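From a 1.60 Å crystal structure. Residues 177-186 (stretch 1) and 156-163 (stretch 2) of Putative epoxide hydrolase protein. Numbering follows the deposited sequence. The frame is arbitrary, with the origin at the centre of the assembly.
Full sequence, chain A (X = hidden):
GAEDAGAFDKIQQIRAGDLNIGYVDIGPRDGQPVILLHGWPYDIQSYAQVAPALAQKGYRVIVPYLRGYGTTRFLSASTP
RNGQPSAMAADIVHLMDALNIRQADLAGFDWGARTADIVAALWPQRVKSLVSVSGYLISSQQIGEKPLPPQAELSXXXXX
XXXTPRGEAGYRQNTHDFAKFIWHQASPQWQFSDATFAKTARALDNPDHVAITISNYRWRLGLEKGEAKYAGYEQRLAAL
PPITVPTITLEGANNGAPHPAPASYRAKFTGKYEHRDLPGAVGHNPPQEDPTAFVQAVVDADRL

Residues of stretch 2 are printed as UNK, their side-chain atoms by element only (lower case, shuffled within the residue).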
# COMPACT_ATOMS: atom_id res chain seq x y z
N ASP A 177 -3.78 16.39 -11.80
CA ASP A 177 -5.12 16.78 -11.45
C ASP A 177 -6.05 15.63 -11.04
O ASP A 177 -6.90 15.77 -10.19
CB ASP A 177 -5.79 17.57 -12.58
CG ASP A 177 -5.11 18.94 -12.83
OD1 ASP A 177 -4.35 19.42 -11.98
OD2 ASP A 177 -5.39 19.47 -13.95
N PHE A 178 -5.86 14.51 -11.70
CA PHE A 178 -6.70 13.34 -11.45
C PHE A 178 -6.37 12.78 -10.05
O PHE A 178 -7.30 12.62 -9.23
CB PHE A 178 -6.50 12.27 -12.52
CG PHE A 178 -7.57 11.21 -12.49
CD1 PHE A 178 -7.62 10.25 -11.51
CD2 PHE A 178 -8.57 11.19 -13.45
CE1 PHE A 178 -8.64 9.31 -11.45
CE2 PHE A 178 -9.58 10.23 -13.40
CZ PHE A 178 -9.66 9.31 -12.39
N ALA A 179 -5.09 12.66 -9.75
CA ALA A 179 -4.72 12.14 -8.43
C ALA A 179 -5.16 13.12 -7.36
O ALA A 179 -5.60 12.70 -6.27
CB ALA A 179 -3.22 11.87 -8.34
N LYS A 180 -5.03 14.42 -7.59
CA LYS A 180 -5.42 15.37 -6.56
C LYS A 180 -6.93 15.30 -6.27
O LYS A 180 -7.36 15.38 -5.15
CB LYS A 180 -5.02 16.83 -6.94
CG LYS A 180 -5.12 17.81 -5.78
CD LYS A 180 -4.59 19.18 -6.27
CE LYS A 180 -4.33 20.11 -5.10
NZ LYS A 180 -3.74 21.41 -5.53
N PHE A 181 -7.73 15.17 -7.35
CA PHE A 181 -9.15 14.99 -7.18
C PHE A 181 -9.48 13.73 -6.35
O PHE A 181 -10.30 13.77 -5.44
CB PHE A 181 -9.76 14.95 -8.59
CG PHE A 181 -11.26 14.90 -8.62
CD1 PHE A 181 -12.02 16.03 -8.47
CD2 PHE A 181 -11.89 13.72 -8.79
CE1 PHE A 181 -13.42 16.00 -8.51
CE2 PHE A 181 -13.24 13.65 -8.84
CZ PHE A 181 -14.02 14.77 -8.64
N ILE A 182 -8.76 12.65 -6.65
CA ILE A 182 -8.92 11.46 -5.90
C ILE A 182 -8.57 11.69 -4.39
O ILE A 182 -9.23 11.18 -3.50
CB ILE A 182 -8.10 10.31 -6.49
CG1 ILE A 182 -8.68 9.87 -7.87
CG2 ILE A 182 -8.04 9.14 -5.53
CD1 ILE A 182 -10.10 9.30 -7.83
N TRP A 183 -7.46 12.40 -4.10
CA TRP A 183 -7.13 12.64 -2.73
C TRP A 183 -8.27 13.33 -1.97
O TRP A 183 -8.61 12.97 -0.86
CB TRP A 183 -5.85 13.52 -2.60
CG TRP A 183 -4.52 12.92 -2.73
CD1 TRP A 183 -4.15 11.93 -3.55
CD2 TRP A 183 -3.32 13.36 -2.07
NE1 TRP A 183 -2.82 11.68 -3.42
CE2 TRP A 183 -2.28 12.56 -2.53
CE3 TRP A 183 -3.05 14.34 -1.13
CZ2 TRP A 183 -0.97 12.72 -2.11
CZ3 TRP A 183 -1.74 14.47 -0.65
CH2 TRP A 183 -0.74 13.70 -1.14
N HIS A 184 -8.87 14.31 -2.62
CA HIS A 184 -9.98 15.08 -1.98
C HIS A 184 -11.21 14.20 -1.83
O HIS A 184 -11.85 14.28 -0.82
CB HIS A 184 -10.38 16.29 -2.86
CG HIS A 184 -9.46 17.47 -2.75
ND1 HIS A 184 -9.13 18.06 -1.55
CD2 HIS A 184 -8.84 18.19 -3.71
CE1 HIS A 184 -8.32 19.07 -1.76
NE2 HIS A 184 -8.16 19.21 -3.07
N GLN A 185 -11.49 13.32 -2.79
CA GLN A 185 -12.63 12.41 -2.62
C GLN A 185 -12.41 11.45 -1.46
O GLN A 185 -13.34 11.05 -0.75
CB GLN A 185 -12.84 11.58 -3.86
CG GLN A 185 -13.46 12.33 -5.06
CD GLN A 185 -13.99 11.29 -6.09
OE1 GLN A 185 -13.25 10.39 -6.52
NE2 GLN A 185 -15.25 11.39 -6.41
N ALA A 186 -11.18 10.95 -1.37
CA ALA A 186 -10.86 9.85 -0.43
C ALA A 186 -10.75 10.37 0.98
O ALA A 186 -10.99 9.62 1.92
CB ALA A 186 -9.59 9.16 -0.87
N UNK A 156 -16.28 3.69 -6.32
CA UNK A 156 -15.17 3.03 -7.06
C UNK A 156 -15.05 3.50 -8.57
O UNK A 156 -14.40 2.83 -9.37
c UNK A 156 -11.33 0.11 -5.52
c UNK A 156 -13.83 -0.39 -4.40
c UNK A 156 -15.03 0.78 -5.93
c UNK A 156 -12.70 -0.92 -3.77
c UNK A 156 -13.74 0.36 -5.60
n UNK A 156 -15.17 -0.55 -4.10
c UNK A 156 -11.47 -0.67 -4.35
c UNK A 156 -15.91 0.17 -5.03
c UNK A 156 -12.46 0.64 -6.15
c UNK A 156 -15.38 1.53 -7.11
N UNK A 157 -15.60 4.64 -8.88
CA UNK A 157 -15.82 5.09 -10.29
C UNK A 157 -14.54 4.97 -11.15
O UNK A 157 -14.59 4.57 -12.29
c UNK A 157 -15.47 7.56 -10.00
c UNK A 157 -13.79 9.43 -12.87
c UNK A 157 -16.37 6.49 -10.37
c UNK A 157 -15.12 7.94 -8.75
c UNK A 157 -13.02 10.27 -12.05
c UNK A 157 -14.64 8.48 -12.31
c UNK A 157 -13.91 9.23 -10.13
c UNK A 157 -14.72 8.40 -10.91
c UNK A 157 -13.08 10.21 -10.70
n UNK A 157 -14.21 8.96 -8.82
N UNK A 158 -13.42 5.36 -10.54
CA UNK A 158 -12.19 5.45 -11.25
C UNK A 158 -11.69 4.11 -11.76
O UNK A 158 -11.04 4.07 -12.78
c UNK A 158 -11.71 5.96 -7.93
c UNK A 158 -11.09 6.14 -10.39
c UNK A 158 -10.74 4.31 -6.55
c UNK A 158 -10.93 5.50 -9.02
c UNK A 158 -10.06 4.46 -8.83
c UNK A 158 -9.95 3.85 -7.62
o UNK A 158 -10.56 3.69 -5.33
c UNK A 158 -11.59 5.35 -6.67
N UNK A 159 -12.02 3.00 -11.10
CA UNK A 159 -11.51 1.74 -11.56
C UNK A 159 -12.16 1.39 -12.87
O UNK A 159 -11.56 0.81 -13.77
n UNK A 159 -14.15 -1.52 -8.85
c UNK A 159 -13.02 -1.14 -9.29
o UNK A 159 -11.95 -1.60 -8.87
c UNK A 159 -11.69 0.63 -10.52
c UNK A 159 -13.04 -0.01 -10.35
N UNK A 160 -13.42 1.75 -12.99
CA UNK A 160 -14.17 1.55 -14.28
C UNK A 160 -13.71 2.51 -15.37
O UNK A 160 -13.51 2.07 -16.55
c UNK A 160 -16.16 0.79 -12.96
c UNK A 160 -16.99 -0.74 -10.81
c UNK A 160 -17.02 0.64 -10.74
c UNK A 160 -16.64 1.41 -11.83
c UNK A 160 -16.16 -0.59 -13.04
c UNK A 160 -15.66 1.62 -14.12
c UNK A 160 -16.55 -1.37 -11.96
N UNK A 161 -13.42 3.76 -15.01
CA UNK A 161 -12.75 4.66 -15.94
C UNK A 161 -11.46 4.05 -16.52
O UNK A 161 -11.21 3.98 -17.72
c UNK A 161 -10.26 8.80 -16.50
c UNK A 161 -11.88 7.08 -16.07
c UNK A 161 -12.43 5.95 -15.22
c UNK A 161 -10.73 7.72 -15.77
c UNK A 161 -10.96 9.30 -17.57
c UNK A 161 -12.13 8.65 -17.93
o UNK A 161 -10.47 10.37 -18.30
c UNK A 161 -12.60 7.57 -17.18
N UNK A 162 -10.61 3.53 -15.60
CA UNK A 162 -9.31 2.95 -15.95
C UNK A 162 -9.42 1.67 -16.83
O UNK A 162 -8.48 1.26 -17.47
c UNK A 162 -7.62 6.24 -13.72
c UNK A 162 -7.30 6.09 -12.40
c UNK A 162 -7.93 5.15 -14.50
c UNK A 162 -7.37 4.83 -11.79
c UNK A 162 -8.03 3.90 -13.92
c UNK A 162 -7.71 3.75 -12.57
c UNK A 162 -8.43 2.67 -14.72
N UNK A 163 -10.60 1.07 -16.88
CA UNK A 163 -10.81 -0.11 -17.70
C UNK A 163 -10.92 0.23 -19.19
O UNK A 163 -10.95 -0.68 -19.99
c UNK A 163 -12.07 -0.82 -17.24

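Position 156 carries ten side-chain atoms, nine carbons and a nitrogen: one carbon, then fused five- and six-membered rings, beyond reach of stretch 1. That is an indole, so this is Trp156. It precedes the helix, where its O accepts a hydrogen bond from the N of position 159 (2.9 Å).

Position 157 repeats the inventory, a carbon followed by fused rings holding eight carbons and one nitrogen, but this side chain points toward stretch 1. Its ring nitrogen lies 2.9 Å from Gln185 OE1, and its six-membered ring approaches Phe178. It is Trp157, with chi1 in the p well.

Position 158 has eight side-chain atoms: a carbon, then a six-carbon ring bearing one oxygen. The first carbon, CB, is 4.0 Å from Phe178 CZ, at the edge of that ring, while a ring carbon lies near Ile182. This is Tyr158; its CD1 sits 3.7 Å from Ile182 CD1.

Position 159 shows three carbons, the third carrying an oxygen and a nitrogen, and leaves stretch 1 alone. This terminal amide identifies Gln159, which hydrogen-bonds through OE1 elsewhere in the structure.

Position 160 has one carbon and a plain ring of six, out of reach of stretch 1: Phe160.

Position 161 again shows a carbon and a six-carbon ring with one oxygen. It points toward stretch 1 and meets Phe178 through a ring carbon. This is Tyr161, whose CE2 comes within 3.5 Å of Phe178 CE2.

Position 162 has seven carbons, six of them in a ring with no oxygen. Its CA-to-CB bond points sideways, yet the ring end comes nearer and meets Phe178. This is Phe162, whose CZ lies 3.6 Å from Phe178 CE1.

Position 163 has a single side-chain carbon and makes no contact here: Ala163.

The helices run roughly antiparallel, at 155°, with axes 12.9 Å apart at closest approach; long side chains span that gap. First, Phe178 is a shared aromatic hub: it meets Trp157 and Phe162 obliquely, with planes at 34° and 42°, and Tyr161 rim to rim, with planes only 3° apart but neither ring over the other. Second, Trp157 is a knob among Phe178, Phe181, Ile182 and Gln185. Phe178, Ile182 and Gln185 recur at helical spacing, so they present a continuous side to it. The knob is pinned by Trp157 NE1 donating to Gln185 OE1 at 2.9 Å and 174°, a nearly straight hydrogen bond that gives the indole's polar atom a partner within an otherwise largely apolar contact.

Stretch 2 (156-163) WWYQFYFA
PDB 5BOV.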